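Local coordinates for protein glucose-1-phosphate thymidylyltransferase (Bacillus anthracis, PDB 4ECM) that catalyses the transfer of a thymidylyl group from dTTP to glucose 1-phosphate, giving dTDP-glucose and pyrophosphate, probably as the entry step of dTDP-L-rhamnose synthesis, at residues L156-D161 with A191-Y196; P163-V168 with W241-T246. All coordinates share one frame; numbering follows the deposited sequence. Where two conformers were deposited one is given.

Contact 1 (L156-D161 with A191-Y196); sequences LLQSVD and AVTGIY. With DAU (2'deoxy-thymidine-5'-diphospho-alpha-D-glucose), chain B.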
loop_
_atom_site.group_PDB
_atom_site.type_symbol
_atom_site.label_atom_id
_atom_site.label_comp_id
_atom_site.label_asym_id
_atom_site.label_seq_id
_atom_site.Cartn_x
_atom_site.Cartn_y
_atom_site.Cartn_z
ATOM N N LEU A 156 -7.252 -33.248 13.590
ATOM C CA LEU A 156 -6.971 -34.086 12.427
ATOM C C LEU A 156 -5.483 -34.389 12.418
ATOM O O LEU A 156 -4.660 -33.473 12.500
ATOM C CB LEU A 156 -7.382 -33.374 11.143
ATOM C CG LEU A 156 -8.835 -32.883 11.097
ATOM C CD1 LEU A 156 -9.172 -32.275 9.712
ATOM C CD2 LEU A 156 -9.819 -34.001 11.456
ATOM N N LEU A 157 -5.147 -35.673 12.302
ATOM C CA LEU A 157 -3.762 -36.137 12.403
ATOM C C LEU A 157 -3.142 -36.581 11.085
ATOM O O LEU A 157 -3.829 -37.070 10.180
ATOM C CB LEU A 157 -3.669 -37.319 13.376
ATOM C CG LEU A 157 -4.304 -37.161 14.767
ATOM C CD1 LEU A 157 -4.063 -38.435 15.601
ATOM C CD2 LEU A 157 -3.770 -35.922 15.467
ATOM N N GLN A 158 -1.827 -36.390 11.002
ATOM C CA GLN A 158 -1.031 -36.829 9.871
ATOM C C GLN A 158 0.232 -37.479 10.361
ATOM O O GLN A 158 0.956 -36.904 11.164
ATOM C CB GLN A 158 -0.626 -35.666 8.982
ATOM C CG GLN A 158 -1.578 -35.402 7.869
ATOM C CD GLN A 158 -1.455 -36.416 6.723
ATOM O OE1 GLN A 158 -2.394 -36.628 5.985
ATOM N NE2 GLN A 158 -0.298 -37.003 6.573
ATOM N N SER A 159 0.495 -38.684 9.869
ATOM C CA SER A 159 1.721 -39.388 10.200
ATOM C C SER A 159 2.809 -38.712 9.379
ATOM O O SER A 159 2.650 -38.545 8.175
ATOM C CB SER A 159 1.611 -40.864 9.847
ATOM O OG SER A 159 2.792 -41.546 10.232
ATOM N N VAL A 160 3.879 -38.276 10.033
ATOM C CA VAL A 160 4.970 -37.571 9.351
ATOM C C VAL A 160 6.351 -38.108 9.689
ATOM O O VAL A 160 6.539 -38.799 10.697
ATOM C CB VAL A 160 4.955 -36.048 9.694
ATOM C CG1 VAL A 160 3.620 -35.379 9.247
ATOM C CG2 VAL A 160 5.195 -35.813 11.183
ATOM N N ASP A 161 7.316 -37.757 8.838
ATOM C CA ASP A 161 8.702 -38.182 8.985
ATOM C C ASP A 161 9.460 -37.398 10.053
ATOM O O ASP A 161 10.419 -37.906 10.656
ATOM C CB ASP A 161 9.441 -38.010 7.643
ATOM C CG ASP A 161 8.866 -38.880 6.542
ATOM O OD1 ASP A 161 8.397 -40.006 6.847
ATOM O OD2 ASP A 161 8.886 -38.440 5.370
ATOM N N ALA A 191 1.429 -36.141 13.778
ATOM C CA ALA A 191 1.392 -34.693 13.900
ATOM C C ALA A 191 -0.044 -34.217 14.003
ATOM O O ALA A 191 -0.908 -34.685 13.260
ATOM C CB ALA A 191 2.067 -34.031 12.686
ATOM N N VAL A 192 -0.307 -33.298 14.931
ATOM C CA VAL A 192 -1.636 -32.701 15.071
ATOM C C VAL A 192 -1.617 -31.497 14.126
ATOM O O VAL A 192 -0.969 -30.476 14.396
ATOM C CB VAL A 192 -1.945 -32.291 16.530
ATOM C CG1 VAL A 192 -3.334 -31.641 16.640
ATOM C CG2 VAL A 192 -1.867 -33.492 17.448
ATOM N N THR A 193 -2.309 -31.638 13.004
ATOM C CA THR A 193 -2.319 -30.611 11.978
ATOM C C THR A 193 -3.015 -29.351 12.434
ATOM O O THR A 193 -3.721 -29.352 13.440
ATOM C CB THR A 193 -3.044 -31.074 10.721
ATOM O OG1 THR A 193 -4.429 -31.266 11.021
ATOM C CG2 THR A 193 -2.436 -32.361 10.195
ATOM N N GLY A 194 -2.831 -28.287 11.644
ATOM C CA GLY A 194 -3.419 -26.991 11.910
ATOM C C GLY A 194 -4.841 -26.810 11.396
ATOM O O GLY A 194 -5.173 -25.751 10.843
ATOM N N ILE A 195 -5.669 -27.840 11.560
ATOM C CA ILE A 195 -7.077 -27.780 11.196
ATOM C C ILE A 195 -7.791 -28.234 12.440
ATOM O O ILE A 195 -7.690 -29.400 12.815
ATOM C CB ILE A 195 -7.472 -28.700 10.034
ATOM C CG1 ILE A 195 -6.643 -28.417 8.774
ATOM C CG2 ILE A 195 -8.968 -28.506 9.709
ATOM C CD1 ILE A 195 -5.226 -28.899 8.824
ATOM N N TYR A 196 -8.480 -27.306 13.095
ATOM C CA TYR A 196 -9.131 -27.566 14.367
ATOM C C TYR A 196 -10.642 -27.332 14.302
ATOM O O TYR A 196 -11.112 -26.367 13.690
ATOM C CB TYR A 196 -8.534 -26.634 15.433
ATOM C CG TYR A 196 -7.025 -26.638 15.453
ATOM C CD1 TYR A 196 -6.318 -27.707 15.984
ATOM C CD2 TYR A 196 -6.303 -25.575 14.945
ATOM C CE1 TYR A 196 -4.934 -27.717 15.989
ATOM C CE2 TYR A 196 -4.915 -25.576 14.957
ATOM C CZ TYR A 196 -4.241 -26.644 15.476
ATOM O OH TYR A 196 -2.864 -26.643 15.471
HETATM O O6 DAU B . 1.474 -26.675 11.038
HETATM C C6 DAU B . 0.960 -27.475 12.105
HETATM C C5 DAU B . 1.520 -26.981 13.431
HETATM O O5 DAU B . 1.194 -25.599 13.543
HETATM C C4 DAU B . 0.956 -27.773 14.616
HETATM O O4 DAU B . 1.355 -29.136 14.551
HETATM C C3 DAU B . 1.404 -27.200 15.958
HETATM O O3 DAU B . 0.734 -27.918 17.016
HETATM C C2 DAU B . 1.047 -25.710 15.988
HETATM O O2 DAU B . 1.541 -25.085 17.187
HETATM C C1 DAU B . 1.606 -24.985 14.770
HETATM O O1 DAU B . 3.026 -24.970 14.851
HETATM P P2 DAU B . 3.888 -23.857 14.060
HETATM O O3P DAU B . 3.959 -24.183 12.587
HETATM O O4P DAU B . 5.140 -23.635 14.861
HETATM O OPP DAU B . 2.941 -22.551 14.178
HETATM P P DAU B . 3.341 -21.141 13.516
HETATM O O1P DAU B . 4.133 -21.392 12.255
HETATM O O2P DAU B . 3.883 -20.268 14.589
HETATM O "O5'" DAU B . 1.910 -20.559 13.051
HETATM C "C5'" DAU B . 1.238 -21.163 11.964
HETATM C "C4'" DAU B . 0.133 -20.302 11.354
HETATM O "O4'" DAU B . -0.680 -19.629 12.314
HETATM C "C3'" DAU B . 0.654 -19.266 10.382
HETATM O "O3'" DAU B . -0.065 -19.490 9.166
HETATM C "C2'" DAU B . 0.302 -17.924 10.976
HETATM C "C1'" DAU B . -0.746 -18.246 12.032
HETATM N N11 DAU B . -0.547 -17.623 13.352
HETATM C C61 DAU B . 0.665 -17.888 14.041
HETATM C C51 DAU B . 1.063 -17.093 15.097
HETATM C C5A DAU B . 2.301 -17.454 15.892
HETATM C C21 DAU B . -1.217 -16.416 13.627
HETATM O O21 DAU B . -2.321 -16.128 12.922
HETATM N N31 DAU B . -0.857 -15.615 14.660
HETATM C C41 DAU B . 0.248 -15.891 15.401
HETATM O O41 DAU B . 0.605 -15.071 16.415
HETATM O O HOH W 1 -5.858 -30.747 14.203
#
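Thr-193 sets both its hydroxyl and its backbone N on Leu-156 O, just before the chain turns the corner at Gly-194. From CB, which lies 3.4 Å from Leu-156 O, the threonine branches two ways. Its OG1, held between the backbone N and the carbonyl carbon (chi1 66°), donates to Leu-156 O over 2.7 Å from above the carbonyl plane. The backbone N of Thr-193 bonds to the same oxygen almost in line with the C=O bond, and two donors thus grip one buried acceptor. The other branch, CG2, also lies close to Leu-156 O (3.4 Å) and reaches across to CG of Gln-158 at 3.9 Å.

Ahead of the corner the pairing is antiparallel. Gln-158 and Ala-191 exchange backbone bonds in both directions, Gln-158 N giving the straighter one to Ala-191 O (164° at the hydrogen). Leu-157 and Val-192 form the adjoining non-hydrogen-bonded pair; CD2 of the leucine meets CG2 of the valine at 3.7 Å on the face shared with Ala-169. On the face of Ala-191, its CB meets CG2 of Val-160. A water accepts from Leu-156 N where the strands part, while CD1 of Leu-156 reaches CG2 of Ile-195.

Val-192 O accepts from O4 of the dTDP-glucose at 2.7 Å: an inner strand of the main sheet offers a backbone carbonyl to the sugar, consistent with a nucleotidyltransferase-family sugar pocket.

Contact 2 (P163-V168 with W241-T246); sequences PERFGV and WTDAGT. With DAU (2'deoxy-thymidine-5'-diphospho-alpha-D-glucose), chain B.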
loop_
_atom_site.group_PDB
_atom_site.type_symbol
_atom_site.label_atom_id
_atom_site.label_comp_id
_atom_site.label_asym_id
_atom_site.label_seq_id
_atom_site.Cartn_x
_atom_site.Cartn_y
_atom_site.Cartn_z
ATOM N N PRO A 163 8.214 -35.541 13.143
ATOM C CA PRO A 163 7.217 -35.091 14.126
ATOM C C PRO A 163 7.708 -34.036 15.115
ATOM O O PRO A 163 6.889 -33.305 15.700
ATOM C CB PRO A 163 6.839 -36.387 14.869
ATOM C CG PRO A 163 7.995 -37.320 14.638
ATOM C CD PRO A 163 8.512 -36.980 13.279
ATOM N N GLU A 164 9.020 -33.943 15.288
ATOM C CA GLU A 164 9.594 -32.988 16.232
ATOM C C GLU A 164 9.226 -31.532 15.922
ATOM O O GLU A 164 9.319 -30.669 16.791
ATOM C CB GLU A 164 11.127 -33.150 16.333
ATOM C CG GLU A 164 11.959 -32.685 15.109
ATOM C CD GLU A 164 11.861 -33.590 13.873
ATOM O OE1 GLU A 164 11.252 -34.681 13.947
ATOM O OE2 GLU A 164 12.408 -33.198 12.817
ATOM N N ARG A 165 8.831 -31.262 14.684
ATOM C CA ARG A 165 8.454 -29.925 14.273
ATOM C C ARG A 165 7.021 -29.551 14.645
ATOM O O ARG A 165 6.648 -28.412 14.492
ATOM C CB ARG A 165 8.516 -29.786 12.744
ATOM C CG ARG A 165 9.884 -29.789 12.107
ATOM C CD ARG A 165 9.817 -29.012 10.783
ATOM N NE ARG A 165 9.082 -29.699 9.725
ATOM C CZ ARG A 165 8.351 -29.091 8.778
ATOM N NH1 ARG A 165 7.749 -29.811 7.841
ATOM N NH2 ARG A 165 8.181 -27.776 8.774
ATOM N N PHE A 166 6.214 -30.498 15.101
ATOM C CA PHE A 166 4.799 -30.235 15.275
ATOM C C PHE A 166 4.263 -30.613 16.633
ATOM O O PHE A 166 4.996 -31.076 17.505
ATOM C CB PHE A 166 4.022 -31.055 14.214
ATOM C CG PHE A 166 4.531 -30.874 12.802
ATOM C CD1 PHE A 166 4.271 -29.717 12.097
ATOM C CD2 PHE A 166 5.262 -31.864 12.185
ATOM C CE1 PHE A 166 4.751 -29.542 10.802
ATOM C CE2 PHE A 166 5.748 -31.697 10.894
ATOM C CZ PHE A 166 5.488 -30.527 10.199
ATOM N N GLY A 167 2.972 -30.391 16.807
ATOM C CA GLY A 167 2.260 -30.885 17.970
ATOM C C GLY A 167 2.154 -32.380 17.673
ATOM O O GLY A 167 1.879 -32.767 16.528
ATOM N N VAL A 168 2.405 -33.212 18.673
ATOM C CA VAL A 168 2.434 -34.671 18.485
ATOM C C VAL A 168 1.461 -35.385 19.406
ATOM O O VAL A 168 1.463 -35.165 20.608
ATOM C CB VAL A 168 3.846 -35.220 18.749
ATOM C CG1 VAL A 168 3.852 -36.742 18.746
ATOM C CG2 VAL A 168 4.838 -34.665 17.714
ATOM N N TRP A 241 -0.525 -33.717 3.168
ATOM C CA TRP A 241 -0.587 -32.540 4.001
ATOM C C TRP A 241 0.803 -31.972 4.196
ATOM O O TRP A 241 1.778 -32.711 4.372
ATOM C CB TRP A 241 -1.140 -32.891 5.379
ATOM C CG TRP A 241 -1.032 -31.771 6.390
ATOM C CD1 TRP A 241 -1.908 -30.744 6.568
ATOM C CD2 TRP A 241 0.006 -31.576 7.355
ATOM N NE1 TRP A 241 -1.483 -29.916 7.580
ATOM C CE2 TRP A 241 -0.316 -30.405 8.087
ATOM C CE3 TRP A 241 1.161 -32.286 7.694
ATOM C CZ2 TRP A 241 0.488 -29.912 9.104
ATOM C CZ3 TRP A 241 1.958 -31.804 8.728
ATOM C CH2 TRP A 241 1.618 -30.622 9.417
ATOM N N THR A 242 0.895 -30.657 4.187
ATOM C CA THR A 242 2.154 -30.022 4.466
ATOM C C THR A 242 1.944 -28.630 5.016
ATOM O O THR A 242 0.926 -27.973 4.748
ATOM C CB THR A 242 3.020 -29.853 3.210
ATOM O OG1 THR A 242 4.305 -29.336 3.594
ATOM C CG2 THR A 242 2.358 -28.875 2.206
ATOM N N ASP A 243 2.879 -28.197 5.843
ATOM C CA ASP A 243 2.872 -26.835 6.264
ATOM C C ASP A 243 3.584 -26.128 5.112
ATOM O O ASP A 243 4.164 -26.756 4.203
ATOM C CB ASP A 243 3.680 -26.617 7.537
ATOM C CG ASP A 243 5.170 -26.790 7.299
ATOM O OD1 ASP A 243 5.586 -27.927 7.070
ATOM O OD2 ASP A 243 5.913 -25.797 7.346
ATOM N N ALA A 244 3.512 -24.824 5.104
ATOM C CA ALA A 244 4.238 -24.053 4.081
ATOM C C ALA A 244 5.022 -22.907 4.678
ATOM O O ALA A 244 5.182 -21.888 4.035
ATOM C CB ALA A 244 3.268 -23.545 3.028
ATOM N N GLY A 245 5.542 -23.101 5.890
ATOM C CA GLY A 245 6.251 -22.047 6.642
ATOM C C GLY A 245 7.774 -22.033 6.599
ATOM O O GLY A 245 8.393 -21.211 7.273
ATOM N N THR A 246 8.372 -22.940 5.817
ATOM C CA THR A 246 9.820 -23.003 5.623
ATOM C C THR A 246 10.053 -23.027 4.128
ATOM O O THR A 246 9.171 -23.427 3.367
ATOM C CB THR A 246 10.432 -24.296 6.213
ATOM O OG1 THR A 246 9.894 -25.427 5.518
ATOM C CG2 THR A 246 10.148 -24.430 7.749
HETATM O O6 DAU B . 1.474 -26.675 11.038
HETATM C C6 DAU B . 0.960 -27.475 12.105
HETATM C C5 DAU B . 1.520 -26.981 13.431
HETATM O O5 DAU B . 1.194 -25.599 13.543
HETATM C C4 DAU B . 0.956 -27.773 14.616
HETATM O O4 DAU B . 1.355 -29.136 14.551
HETATM C C3 DAU B . 1.404 -27.200 15.958
HETATM O O3 DAU B . 0.734 -27.918 17.016
HETATM C C2 DAU B . 1.047 -25.710 15.988
HETATM O O2 DAU B . 1.541 -25.085 17.187
HETATM C C1 DAU B . 1.606 -24.985 14.770
HETATM O O1 DAU B . 3.026 -24.970 14.851
HETATM P P2 DAU B . 3.888 -23.857 14.060
HETATM O O3P DAU B . 3.959 -24.183 12.587
HETATM O O4P DAU B . 5.140 -23.635 14.861
HETATM O OPP DAU B . 2.941 -22.551 14.178
HETATM P P DAU B . 3.341 -21.141 13.516
HETATM O O1P DAU B . 4.133 -21.392 12.255
HETATM O O2P DAU B . 3.883 -20.268 14.589
HETATM O "O5'" DAU B . 1.910 -20.559 13.051
HETATM C "C5'" DAU B . 1.238 -21.163 11.964
HETATM C "C4'" DAU B . 0.133 -20.302 11.354
HETATM O "O4'" DAU B . -0.680 -19.629 12.314
HETATM C "C3'" DAU B . 0.654 -19.266 10.382
HETATM O "O3'" DAU B . -0.065 -19.490 9.166
HETATM C "C2'" DAU B . 0.302 -17.924 10.976
HETATM C "C1'" DAU B . -0.746 -18.246 12.032
HETATM N N11 DAU B . -0.547 -17.623 13.352
HETATM C C61 DAU B . 0.665 -17.888 14.041
HETATM C C51 DAU B . 1.063 -17.093 15.097
HETATM C C5A DAU B . 2.301 -17.454 15.892
HETATM C C21 DAU B . -1.217 -16.416 13.627
HETATM O O21 DAU B . -2.321 -16.128 12.922
HETATM N N31 DAU B . -0.857 -15.615 14.660
HETATM C C41 DAU B . 0.248 -15.891 15.401
HETATM O O41 DAU B . 0.605 -15.071 16.415
#
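Trp-241 enters the contact edge first, directing its six-membered ring at a face of Phe-166. The ring centroids lie 5.2 Å apart and the planes are inclined at 65°, a T-shaped (edge-to-face) pair in which CH2 of the tryptophan comes within 3.6 Å of CE1 of the phenylalanine, toward the rim of that ring. With CG anti to the backbone N (chi1 171°), the indole reaches back toward Phe-166 and also brings CZ2 to 3.9 Å from C6 of the bound sugar. Its NE1 is satisfied by Asn-133.

Thr-242 turns its hydroxyl to the main chain, OG1 donating to Asp-243 O in the carbonyl plane on a lone pair. Asp-243 supplies the negative partner for Arg-165. In the conformer given (a second was deposited), Arg-165 NH1 reaches OD1 at 3.0 Å on the syn side, somewhat out of the carboxylate plane, and NH2 adds weak bonds to both oxygens. The two planar groups are turned 62° from each other, so this is a salt bridge without the flat two-pronged pairing of coplanar groups. OD2 also accepts from Gly-245 N, closing an Asx turn, and is hydrogen-bonded to Ser-249. Thr-246 brings CG2 to 4.0 Å from Arg-165 NH2; its OG1 is hydrogen-bonded to Ser-249.

Across from these residues, Arg-165 folds over Phe-166: its CB sits over the centre of the ring face opposite Trp-241, sandwiching the phenylalanine. Asp-162 holds the arginine's NE in a second salt bridge. Next along, Gly-167 N donates to O4 of the sugar at 3.0 Å.

Strand 241-243 pairs with strand 133-135, and Thr-246 is the N-cap residue of helix 247-256; the other segment leads from its 3-10 turn into strand 167-172 of the main sheet.

Overall arrangement
Contact 1 and contact 2 lie with their centres about 8 Å apart and form adjoining parts of one sugar-binding wall. Strands 190-198 and 167-172 are neighbours in the main sheet, joined by a probable hydrogen bond from Val-192 N to Gly-167 O at 2.8 Å. Side chains also pack across the seam: Trp-241 CE2 on Thr-193 CG2 and Trp-241 CB on Gln-158 CG, both at 3.6 Å, and Phe-166 CB on Ala-191 CB at 3.9 Å. The glucose O4 is the shared focus, since it donates to a carbonyl of contact 1 and accepts from an amide of contact 2. On the side of contact 2, the Thr-246 side chain lies about 8 Å from the bound pyrophosphate.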